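Local structure of 3-hydroxyacyl-CoA dehydrogenase (Archaeoglobus fulgidus, 1ZEJ) at residues L208-G216 against R279-L290; L218-V228 against V260-Y271. The protein probably binds NAD+ and acts as an NAD-dependent dehydrogenase of the 3-hydroxyacyl-CoA dehydrogenase family, working as a homodimer. One frame throughout, in Å; residues are numbered along the deposited sequence.

Contact 1 of 2, residues L208-G216 against R279-L290; sequences LGLLYTLFG and RVERLKKLLRFL
Leu210 meets three leucines of 279-290 with different atoms. Its CG lies 3.7 Å from Leu286 CD2. Its CD2 branch crosses Leu287 at about a right angle, and Leu210 CD1 meets Leu290 CD1 tip to tip at 3.9 Å. One turn on, Leu214 slides past Leu286 in the opposite direction. Leu214 CD1 turns instead to Leu283 CD2, 3.8 Å away. The same Leu283 CD2 also touches Leu211 CD2. With CG anti to its backbone N, Leu286 turns CD2 to touch both Leu210 CG and Leu214 CG.

These leucines join two helices of the all-helical C-terminal domain, the long helix 197-224 and the last helix, 275-290. The short segments run at 126° to each other, with axes 10.8 Å apart at closest approach. The second subunit packs on both: Leu210 touches its Thr213 and Leu287 its Pro138.

Phe215 and two arginines finish the contact at the other end. Phe215 CZ lies 3.4 Å from Arg279 CG, and the edge of the ring points at Leu283 CG. The Arg279 chain is extended from CG to NE. In the conformer described here, its guanidinium has Leu283 CD1 over the centre of one face, and its NH2 bonds to the carbonyl O of Asn132 of the second subunit, a residue predicted to bind NAD+. Arg282 bends at chi3 (73°), which brings its guanidinium back over Leu214. Leu214 CD2 sits over one face of the guanidinium, 3.6 Å from Arg282 NH2. Arg282 NH1 also gives a bent hydrogen bond to Leu214 O (3.3 Å, 138° at the hydrogen), coming from above the carbonyl plane.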
loop_
_atom_site.group_PDB
_atom_site.type_symbol
_atom_site.label_atom_id
_atom_site.label_comp_id
_atom_site.label_asym_id
_atom_site.label_seq_id
_atom_site.Cartn_x
_atom_site.Cartn_y
_atom_site.Cartn_z
ATOM N N LEU A 208 -1.299 -6.432 -2.135
ATOM C CA LEU A 208 -0.270 -5.543 -1.647
ATOM C C LEU A 208 -0.642 -4.840 -0.382
ATOM O O LEU A 208 0.214 -4.577 0.462
ATOM C CB LEU A 208 0.137 -4.488 -2.683
ATOM C CG LEU A 208 1.312 -4.832 -3.592
ATOM C CD1 LEU A 208 1.765 -3.529 -4.270
ATOM C CD2 LEU A 208 2.521 -5.494 -2.858
ATOM N N GLY A 209 -1.928 -4.536 -0.235
ATOM C CA GLY A 209 -2.372 -3.831 0.974
ATOM C C GLY A 209 -2.185 -4.722 2.200
ATOM O O GLY A 209 -1.859 -4.264 3.271
ATOM N N LEU A 210 -2.433 -6.009 2.028
ATOM C CA LEU A 210 -2.290 -6.976 3.103
ATOM C C LEU A 210 -0.809 -7.077 3.532
ATOM O O LEU A 210 -0.512 -7.082 4.697
ATOM C CB LEU A 210 -2.772 -8.345 2.651
ATOM C CG LEU A 210 -4.305 -8.544 2.850
ATOM C CD1 LEU A 210 -5.080 -7.774 1.904
ATOM C CD2 LEU A 210 -4.689 -10.043 2.736
ATOM N N LEU A 211 0.087 -7.228 2.565
ATOM C CA LEU A 211 1.514 -7.315 2.873
ATOM C C LEU A 211 2.047 -6.047 3.522
ATOM O O LEU A 211 2.825 -6.106 4.470
ATOM C CB LEU A 211 2.330 -7.589 1.618
ATOM C CG LEU A 211 2.064 -8.892 0.840
ATOM C CD1 LEU A 211 3.047 -9.004 -0.261
ATOM C CD2 LEU A 211 2.223 -10.030 1.823
ATOM N N TYR A 212 1.650 -4.896 2.999
ATOM C CA TYR A 212 2.151 -3.642 3.509
ATOM C C TYR A 212 1.521 -3.320 4.875
ATOM O O TYR A 212 2.152 -2.695 5.715
ATOM C CB TYR A 212 1.892 -2.502 2.512
ATOM C CG TYR A 212 2.810 -2.501 1.294
ATOM C CD1 TYR A 212 3.635 -3.564 0.985
ATOM C CD2 TYR A 212 2.764 -1.436 0.398
ATOM C CE1 TYR A 212 4.428 -3.557 -0.203
ATOM C CE2 TYR A 212 3.515 -1.422 -0.757
ATOM C CZ TYR A 212 4.343 -2.454 -1.061
ATOM O OH TYR A 212 5.102 -2.324 -2.198
ATOM N N THR A 213 0.300 -3.801 5.118
ATOM C CA THR A 213 -0.322 -3.670 6.435
ATOM C C THR A 213 0.439 -4.439 7.506
ATOM O O THR A 213 0.740 -3.906 8.562
ATOM C CB THR A 213 -1.795 -4.117 6.404
ATOM O OG1 THR A 213 -2.537 -3.201 5.596
ATOM C CG2 THR A 213 -2.400 -4.178 7.784
ATOM N N LEU A 214 0.798 -5.681 7.206
ATOM C CA LEU A 214 1.376 -6.573 8.204
ATOM C C LEU A 214 2.874 -6.393 8.309
ATOM O O LEU A 214 3.438 -6.490 9.407
ATOM C CB LEU A 214 1.049 -8.021 7.822
ATOM C CG LEU A 214 -0.413 -8.424 7.965
ATOM C CD1 LEU A 214 -0.478 -9.865 7.543
ATOM C CD2 LEU A 214 -0.938 -8.302 9.368
ATOM N N PHE A 215 3.522 -6.121 7.175
ATOM C CA PHE A 215 5.010 -6.074 7.160
ATOM C C PHE A 215 5.631 -4.758 6.754
ATOM O O PHE A 215 6.798 -4.531 7.037
ATOM C CB PHE A 215 5.566 -7.217 6.281
ATOM C CG PHE A 215 4.955 -8.544 6.573
ATOM C CD1 PHE A 215 5.316 -9.255 7.718
ATOM C CD2 PHE A 215 3.979 -9.071 5.735
ATOM C CE1 PHE A 215 4.714 -10.463 8.013
ATOM C CE2 PHE A 215 3.375 -10.293 6.019
ATOM C CZ PHE A 215 3.747 -10.980 7.159
ATOM N N GLY A 216 4.856 -3.880 6.122
ATOM C CA GLY A 216 5.375 -2.692 5.476
ATOM C C GLY A 216 6.108 -3.094 4.184
ATOM O O GLY A 216 6.469 -4.259 3.992
ATOM N N ARG A 279 4.920 -15.320 9.319
ATOM C CA ARG A 279 4.357 -14.571 8.195
ATOM C C ARG A 279 3.074 -15.206 7.625
ATOM O O ARG A 279 2.062 -14.528 7.456
ATOM C CB ARG A 279 5.391 -14.422 7.079
ATOM C CG ARG A 279 4.819 -13.931 5.748
ATOM C CD ARG A 279 5.870 -13.810 4.676
ATOM N NE ARG A 279 5.327 -13.306 3.402
ATOM C CZ ARG A 279 4.696 -14.038 2.481
ATOM N NH1 ARG A 279 4.480 -15.341 2.653
ATOM N NH2 ARG A 279 4.262 -13.447 1.374
ATOM N N VAL A 280 3.156 -16.480 7.264
ATOM C CA VAL A 280 2.004 -17.195 6.694
ATOM C C VAL A 280 0.810 -17.254 7.679
ATOM O O VAL A 280 -0.330 -17.019 7.273
ATOM C CB VAL A 280 2.406 -18.611 6.210
ATOM C CG1 VAL A 280 1.203 -19.393 5.641
ATOM C CG2 VAL A 280 3.486 -18.522 5.140
ATOM N N GLU A 281 1.088 -17.539 8.958
ATOM C CA GLU A 281 0.049 -17.551 10.002
ATOM C C GLU A 281 -0.672 -16.202 10.073
ATOM O O GLU A 281 -1.910 -16.132 10.095
ATOM C CB GLU A 281 0.643 -17.892 11.398
ATOM C CG GLU A 281 1.113 -19.321 11.523
ATOM C CD GLU A 281 1.771 -19.657 12.885
ATOM O OE1 GLU A 281 2.044 -18.729 13.697
ATOM O OE2 GLU A 281 2.003 -20.868 13.139
ATOM N N ARG A 282 0.089 -15.124 10.081
ATOM C CA ARG A 282 -0.527 -13.784 10.154
ATOM C C ARG A 282 -1.336 -13.446 8.912
ATOM O O ARG A 282 -2.416 -12.872 9.005
ATOM C CB ARG A 282 0.539 -12.719 10.391
ATOM C CG ARG A 282 1.221 -12.831 11.732
ATOM C CD ARG A 282 2.260 -11.754 11.825
ATOM N NE ARG A 282 1.647 -10.428 12.009
ATOM C CZ ARG A 282 2.228 -9.272 11.678
ATOM N NH1 ARG A 282 3.448 -9.259 11.133
ATOM N NH2 ARG A 282 1.599 -8.117 11.881
ATOM N N LEU A 283 -0.821 -13.811 7.728
ATOM C CA LEU A 283 -1.564 -13.568 6.497
ATOM C C LEU A 283 -2.854 -14.421 6.474
ATOM O O LEU A 283 -3.911 -13.947 6.080
ATOM C CB LEU A 283 -0.693 -13.903 5.260
ATOM C CG LEU A 283 0.442 -12.915 4.941
ATOM C CD1 LEU A 283 1.531 -13.531 4.077
ATOM C CD2 LEU A 283 -0.148 -11.744 4.231
ATOM N N LYS A 284 -2.778 -15.684 6.895
ATOM C CA LYS A 284 -3.975 -16.525 6.884
ATOM C C LYS A 284 -5.063 -15.920 7.797
ATOM O O LYS A 284 -6.250 -15.985 7.483
ATOM C CB LYS A 284 -3.654 -17.941 7.314
ATOM C CG LYS A 284 -2.848 -18.743 6.288
ATOM C CD LYS A 284 -2.361 -20.080 6.895
ATOM C CE LYS A 284 -3.434 -21.123 6.825
ATOM N NZ LYS A 284 -3.015 -22.496 7.313
ATOM N N LYS A 285 -4.637 -15.382 8.935
ATOM C CA LYS A 285 -5.558 -14.807 9.904
ATOM C C LYS A 285 -6.230 -13.578 9.336
ATOM O O LYS A 285 -7.448 -13.413 9.450
ATOM C CB LYS A 285 -4.816 -14.459 11.188
ATOM C CG LYS A 285 -4.349 -15.685 11.967
ATOM C CD LYS A 285 -3.208 -15.304 12.982
ATOM C CE LYS A 285 -3.598 -14.204 13.961
ATOM N NZ LYS A 285 -2.428 -13.463 14.640
ATOM N N LEU A 286 -5.435 -12.734 8.673
ATOM C CA LEU A 286 -5.976 -11.523 8.043
ATOM C C LEU A 286 -6.903 -11.831 6.889
ATOM O O LEU A 286 -7.957 -11.240 6.790
ATOM C CB LEU A 286 -4.846 -10.599 7.588
ATOM C CG LEU A 286 -5.258 -9.286 6.900
ATOM C CD1 LEU A 286 -6.115 -8.462 7.809
ATOM C CD2 LEU A 286 -4.008 -8.517 6.534
ATOM N N LEU A 287 -6.516 -12.770 6.022
ATOM C CA LEU A 287 -7.406 -13.262 4.957
ATOM C C LEU A 287 -8.751 -13.768 5.468
ATOM O O LEU A 287 -9.788 -13.406 4.912
ATOM C CB LEU A 287 -6.717 -14.355 4.148
ATOM C CG LEU A 287 -5.531 -13.884 3.314
ATOM C CD1 LEU A 287 -4.758 -15.090 2.803
ATOM C CD2 LEU A 287 -6.033 -13.022 2.192
ATOM N N ARG A 288 -8.725 -14.621 6.486
ATOM C CA ARG A 288 -9.946 -15.114 7.124
ATOM C C ARG A 288 -10.819 -13.947 7.632
ATOM O O ARG A 288 -12.014 -13.865 7.305
ATOM C CB ARG A 288 -9.580 -16.070 8.256
ATOM C CG ARG A 288 -10.784 -16.719 8.971
ATOM C CD ARG A 288 -10.366 -17.938 9.792
ATOM N NE ARG A 288 -9.519 -17.544 10.925
ATOM C CZ ARG A 288 -8.192 -17.724 11.026
ATOM N NH1 ARG A 288 -7.475 -18.324 10.059
ATOM N NH2 ARG A 288 -7.577 -17.310 12.131
ATOM N N PHE A 289 -10.202 -12.995 8.331
ATOM C CA PHE A 289 -10.934 -11.848 8.850
ATOM C C PHE A 289 -11.582 -11.057 7.731
ATOM O O PHE A 289 -12.735 -10.686 7.816
ATOM C CB PHE A 289 -10.021 -10.936 9.684
ATOM C CG PHE A 289 -10.686 -9.665 10.097
ATOM C CD1 PHE A 289 -11.600 -9.662 11.137
ATOM C CD2 PHE A 289 -10.465 -8.483 9.395
ATOM C CE1 PHE A 289 -12.239 -8.491 11.494
ATOM C CE2 PHE A 289 -11.112 -7.316 9.770
ATOM C CZ PHE A 289 -12.008 -7.343 10.787
ATOM N N LEU A 290 -10.858 -10.834 6.659
ATOM C CA LEU A 290 -11.375 -10.081 5.524
ATOM C C LEU A 290 -12.321 -10.914 4.628
ATOM O O LEU A 290 -12.914 -10.365 3.694
ATOM C CB LEU A 290 -10.210 -9.567 4.658
ATOM C CG LEU A 290 -9.272 -8.531 5.292
ATOM C CD1 LEU A 290 -8.032 -8.347 4.444
ATOM C CD2 LEU A 290 -9.959 -7.221 5.515
#

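Contact 2 of 2, residues L218-V228 against V260-Y271; sequences LGNLDYIGLDV and VGVKAGKGIYEY
Asp222, near the end of helix 197-224, is gripped by the loop 260-271, which carries a G1 beta bulge at Gly265 and Lys266 facing Gly261. This helix-to-loop join lies in the C-terminal domain. The tight part is the buried carboxylate. Asp222 OD1 takes Ile268 N on its syn lone pair at 2.7 Å. Asp222 OD2 takes Tyr271 OH on its anti lone pair at 2.6 Å and Tyr269 N on the syn side. Three donors thus fix its rotation. The Tyr271 ring stands almost upright to the carboxylate, planes 87° apart, with OD2 at its edge. Beside it, Val262 CG2 sits over the centre of the Tyr223 ring, a CH-pi contact, and over a face of Tyr271 too. Leu226 N bonds to Val260 O where the chain turns at Gly225. Asp201 of the second subunit binds Tyr269 OH.

Toward Lys263 and Asp227 the contact is more exposed, and one water takes part. It donates to Asp222 O, which also accepts from Val262 N, and it accepts from Lys263 N. The exposed Lys263 bends at chi3 (96°) to reach Asp227. Lys263 NZ forms a salt bridge on the syn lone pair of Asp227 OD1, at 2.7 Å.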
loop_
_atom_site.group_PDB
_atom_site.type_symbol
_atom_site.label_atom_id
_atom_site.label_comp_id
_atom_site.label_asym_id
_atom_site.label_seq_id
_atom_site.Cartn_x
_atom_site.Cartn_y
_atom_site.Cartn_z
ATOM N N LEU A 218 9.197 -2.341 3.332
ATOM C CA LEU A 218 10.603 -2.697 3.600
ATOM C C LEU A 218 10.715 -4.052 4.298
ATOM O O LEU A 218 11.486 -4.914 3.877
ATOM C CB LEU A 218 11.308 -1.587 4.391
ATOM C CG LEU A 218 11.448 -0.225 3.656
ATOM C CD1 LEU A 218 12.281 0.739 4.502
ATOM C CD2 LEU A 218 12.049 -0.323 2.294
ATOM N N GLY A 219 9.924 -4.260 5.350
ATOM C CA GLY A 219 9.807 -5.583 5.978
ATOM C C GLY A 219 9.433 -6.655 4.970
ATOM O O GLY A 219 10.058 -7.714 4.956
ATOM N N ASN A 220 8.483 -6.375 4.068
ATOM C CA ASN A 220 8.135 -7.335 3.007
ATOM C C ASN A 220 9.365 -7.729 2.124
ATOM O O ASN A 220 9.580 -8.909 1.818
ATOM C CB ASN A 220 7.037 -6.783 2.116
ATOM C CG ASN A 220 6.571 -7.762 1.113
ATOM O OD1 ASN A 220 6.175 -8.864 1.487
ATOM N ND2 ASN A 220 6.655 -7.410 -0.209
ATOM N N LEU A 221 10.193 -6.731 1.820
ATOM C CA LEU A 221 11.441 -6.890 1.075
ATOM C C LEU A 221 12.359 -7.904 1.705
ATOM O O LEU A 221 12.915 -8.750 0.986
ATOM C CB LEU A 221 12.127 -5.523 0.865
ATOM C CG LEU A 221 13.147 -5.345 -0.253
ATOM C CD1 LEU A 221 12.560 -5.703 -1.640
ATOM C CD2 LEU A 221 13.540 -3.896 -0.203
ATOM N N ASP A 222 12.459 -7.912 3.039
ATOM C CA ASP A 222 13.290 -8.891 3.757
ATOM C C ASP A 222 12.886 -10.344 3.467
ATOM O O ASP A 222 13.719 -11.225 3.412
ATOM C CB ASP A 222 13.249 -8.654 5.283
ATOM C CG ASP A 222 14.190 -7.526 5.738
ATOM O OD1 ASP A 222 15.147 -7.204 4.994
ATOM O OD2 ASP A 222 13.993 -6.989 6.849
ATOM N N TYR A 223 11.590 -10.573 3.355
ATOM C CA TYR A 223 11.037 -11.882 3.033
ATOM C C TYR A 223 11.220 -12.224 1.563
ATOM O O TYR A 223 11.477 -13.379 1.234
ATOM C CB TYR A 223 9.548 -11.884 3.326
ATOM C CG TYR A 223 9.247 -11.992 4.763
ATOM C CD1 TYR A 223 9.262 -13.221 5.388
ATOM C CD2 TYR A 223 9.009 -10.874 5.524
ATOM C CE1 TYR A 223 8.983 -13.340 6.713
ATOM C CE2 TYR A 223 8.753 -10.990 6.860
ATOM C CZ TYR A 223 8.739 -12.269 7.426
ATOM O OH TYR A 223 8.496 -12.388 8.751
ATOM N N ILE A 224 11.041 -11.241 0.683
ATOM C CA ILE A 224 11.372 -11.386 -0.739
ATOM C C ILE A 224 12.840 -11.792 -0.858
ATOM O O ILE A 224 13.173 -12.738 -1.577
ATOM C CB ILE A 224 11.070 -10.080 -1.542
ATOM C CG1 ILE A 224 9.568 -10.004 -1.861
ATOM C CG2 ILE A 224 11.866 -9.995 -2.864
ATOM C CD1 ILE A 224 9.096 -8.603 -2.146
ATOM N N GLY A 225 13.711 -11.086 -0.121
ATOM C CA GLY A 225 15.145 -11.282 -0.217
ATOM C C GLY A 225 15.730 -10.047 -0.852
ATOM O O GLY A 225 15.309 -9.643 -1.934
ATOM N N LEU A 226 16.643 -9.389 -0.134
ATOM C CA LEU A 226 17.241 -8.157 -0.620
ATOM C C LEU A 226 18.098 -8.413 -1.853
ATOM O O LEU A 226 18.089 -7.592 -2.752
ATOM C CB LEU A 226 18.078 -7.485 0.469
ATOM C CG LEU A 226 17.370 -6.480 1.363
ATOM C CD1 LEU A 226 16.077 -7.006 1.943
ATOM C CD2 LEU A 226 18.341 -5.980 2.465
ATOM N N ASP A 227 18.860 -9.521 -1.857
ATOM C CA ASP A 227 19.595 -9.973 -3.048
ATOM C C ASP A 227 18.651 -10.219 -4.257
ATOM O O ASP A 227 18.905 -9.749 -5.380
ATOM C CB ASP A 227 20.455 -11.205 -2.720
ATOM C CG ASP A 227 19.661 -12.346 -2.069
ATOM O OD1 ASP A 227 18.517 -12.164 -1.596
ATOM O OD2 ASP A 227 20.185 -13.449 -2.051
ATOM N N VAL A 228 17.552 -10.930 -4.003
ATOM C CA VAL A 228 16.554 -11.199 -5.018
ATOM C C VAL A 228 16.037 -9.887 -5.587
ATOM O O VAL A 228 15.997 -9.702 -6.807
ATOM C CB VAL A 228 15.380 -12.041 -4.443
ATOM C CG1 VAL A 228 14.196 -12.025 -5.382
ATOM C CG2 VAL A 228 15.848 -13.459 -4.197
ATOM N N VAL A 260 20.944 -10.147 3.596
ATOM C CA VAL A 260 20.056 -10.322 2.450
ATOM C C VAL A 260 18.573 -10.552 2.818
ATOM O O VAL A 260 17.731 -10.655 1.933
ATOM C CB VAL A 260 20.550 -11.457 1.506
ATOM C CG1 VAL A 260 21.892 -11.071 0.864
ATOM C CG2 VAL A 260 20.658 -12.814 2.241
ATOM N N GLY A 261 18.266 -10.618 4.118
ATOM C CA GLY A 261 16.897 -10.705 4.605
ATOM C C GLY A 261 16.643 -11.815 5.596
ATOM O O GLY A 261 17.550 -12.287 6.288
ATOM N N VAL A 262 15.385 -12.233 5.661
ATOM C CA VAL A 262 14.922 -13.277 6.592
ATOM C C VAL A 262 15.773 -14.547 6.502
ATOM O O VAL A 262 16.094 -15.166 7.525
ATOM C CB VAL A 262 13.417 -13.619 6.332
ATOM C CG1 VAL A 262 12.965 -14.801 7.138
ATOM C CG2 VAL A 262 12.537 -12.416 6.649
ATOM N N LYS A 263 16.159 -14.921 5.284
ATOM C CA LYS A 263 16.973 -16.135 5.071
ATOM C C LYS A 263 18.341 -16.062 5.764
ATOM O O LYS A 263 18.883 -17.084 6.220
ATOM C CB LYS A 263 17.124 -16.433 3.568
ATOM C CG LYS A 263 18.274 -15.691 2.855
ATOM C CD LYS A 263 18.160 -15.780 1.313
ATOM C CE LYS A 263 17.487 -14.560 0.728
ATOM N NZ LYS A 263 17.499 -14.540 -0.773
ATOM N N ALA A 264 18.891 -14.853 5.881
ATOM C CA ALA A 264 20.158 -14.645 6.583
ATOM C C ALA A 264 19.948 -14.190 8.025
ATOM O O ALA A 264 20.898 -13.954 8.752
ATOM C CB ALA A 264 21.001 -13.638 5.834
ATOM N N GLY A 265 18.694 -14.080 8.443
ATOM C CA GLY A 265 18.379 -13.664 9.784
ATOM C C GLY A 265 18.517 -12.170 9.958
ATOM O O GLY A 265 18.365 -11.673 11.070
ATOM N N LYS A 266 18.824 -11.457 8.873
ATOM C CA LYS A 266 19.087 -10.012 8.939
ATOM C C LYS A 266 19.032 -9.389 7.557
ATOM O O LYS A 266 19.726 -9.802 6.644
ATOM C CB LYS A 266 20.457 -9.708 9.590
ATOM C CG LYS A 266 20.711 -8.204 9.873
ATOM C CD LYS A 266 22.145 -7.974 10.388
ATOM C CE LYS A 266 22.244 -6.892 11.419
ATOM N NZ LYS A 266 21.692 -5.563 11.021
ATOM N N GLY A 267 18.179 -8.392 7.404
ATOM C CA GLY A 267 18.219 -7.571 6.225
ATOM C C GLY A 267 18.039 -6.148 6.670
ATOM O O GLY A 267 18.916 -5.572 7.343
ATOM N N ILE A 268 16.905 -5.569 6.308
ATOM C CA ILE A 268 16.510 -4.288 6.894
ATOM C C ILE A 268 16.287 -4.484 8.407
ATOM O O ILE A 268 16.735 -3.664 9.231
ATOM C CB ILE A 268 15.283 -3.709 6.183
ATOM C CG1 ILE A 268 15.633 -3.424 4.710
ATOM C CG2 ILE A 268 14.857 -2.399 6.880
ATOM C CD1 ILE A 268 14.512 -3.564 3.775
ATOM N N TYR A 269 15.655 -5.602 8.767
ATOM C CA TYR A 269 15.370 -5.948 10.157
ATOM C C TYR A 269 16.009 -7.294 10.491
ATOM O O TYR A 269 16.551 -7.939 9.603
ATOM C CB TYR A 269 13.879 -6.035 10.342
ATOM C CG TYR A 269 13.154 -4.765 9.964
ATOM C CD1 TYR A 269 13.400 -3.548 10.633
ATOM C CD2 TYR A 269 12.246 -4.757 8.944
ATOM C CE1 TYR A 269 12.732 -2.384 10.258
ATOM C CE2 TYR A 269 11.595 -3.632 8.581
ATOM C CZ TYR A 269 11.805 -2.446 9.250
ATOM O OH TYR A 269 11.085 -1.330 8.833
ATOM N N GLU A 270 15.925 -7.700 11.757
ATOM C CA GLU A 270 16.495 -8.962 12.236
ATOM C C GLU A 270 15.362 -9.930 12.549
ATOM O O GLU A 270 14.274 -9.512 12.996
ATOM C CB GLU A 270 17.370 -8.735 13.473
ATOM C CG GLU A 270 18.541 -7.795 13.184
ATOM C CD GLU A 270 19.544 -7.668 14.324
ATOM O OE1 GLU A 270 19.513 -8.487 15.274
ATOM O OE2 GLU A 270 20.389 -6.745 14.259
ATOM N N TYR A 271 15.623 -11.213 12.298
ATOM C CA TYR A 271 14.592 -12.272 12.323
ATOM C C TYR A 271 15.051 -13.486 13.133
ATOM O O TYR A 271 16.251 -13.736 13.244
ATOM C CB TYR A 271 14.249 -12.691 10.897
ATOM C CG TYR A 271 13.667 -11.522 10.127
ATOM C CD1 TYR A 271 14.487 -10.651 9.433
ATOM C CD2 TYR A 271 12.306 -11.258 10.155
ATOM C CE1 TYR A 271 13.975 -9.556 8.786
ATOM C CE2 TYR A 271 11.773 -10.154 9.487
ATOM C CZ TYR A 271 12.613 -9.312 8.801
ATOM O OH TYR A 271 12.099 -8.181 8.163
HETATM O O HOH W 1 15.175 -13.481 2.636
#

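Overall arrangement
Both contacts use helix 197-224 in the C-terminal domain, and their centres are about 17 Å apart. Contact 1 is buried and joins helix to helix, mostly through leucines. Contact 2 is partly buried and joins the end of that helix and the start of the next to a loop, mostly through polar bonds. Its 218-228 and 260-271 segments lie between those of contact 1 along the chain. The two meet at an aromatic and arginine corner: Arg279 CD lies 3.5 Å from Tyr223 CD1, and the rings of Phe215 and Tyr223 also touch. Both contacts reach the second subunit.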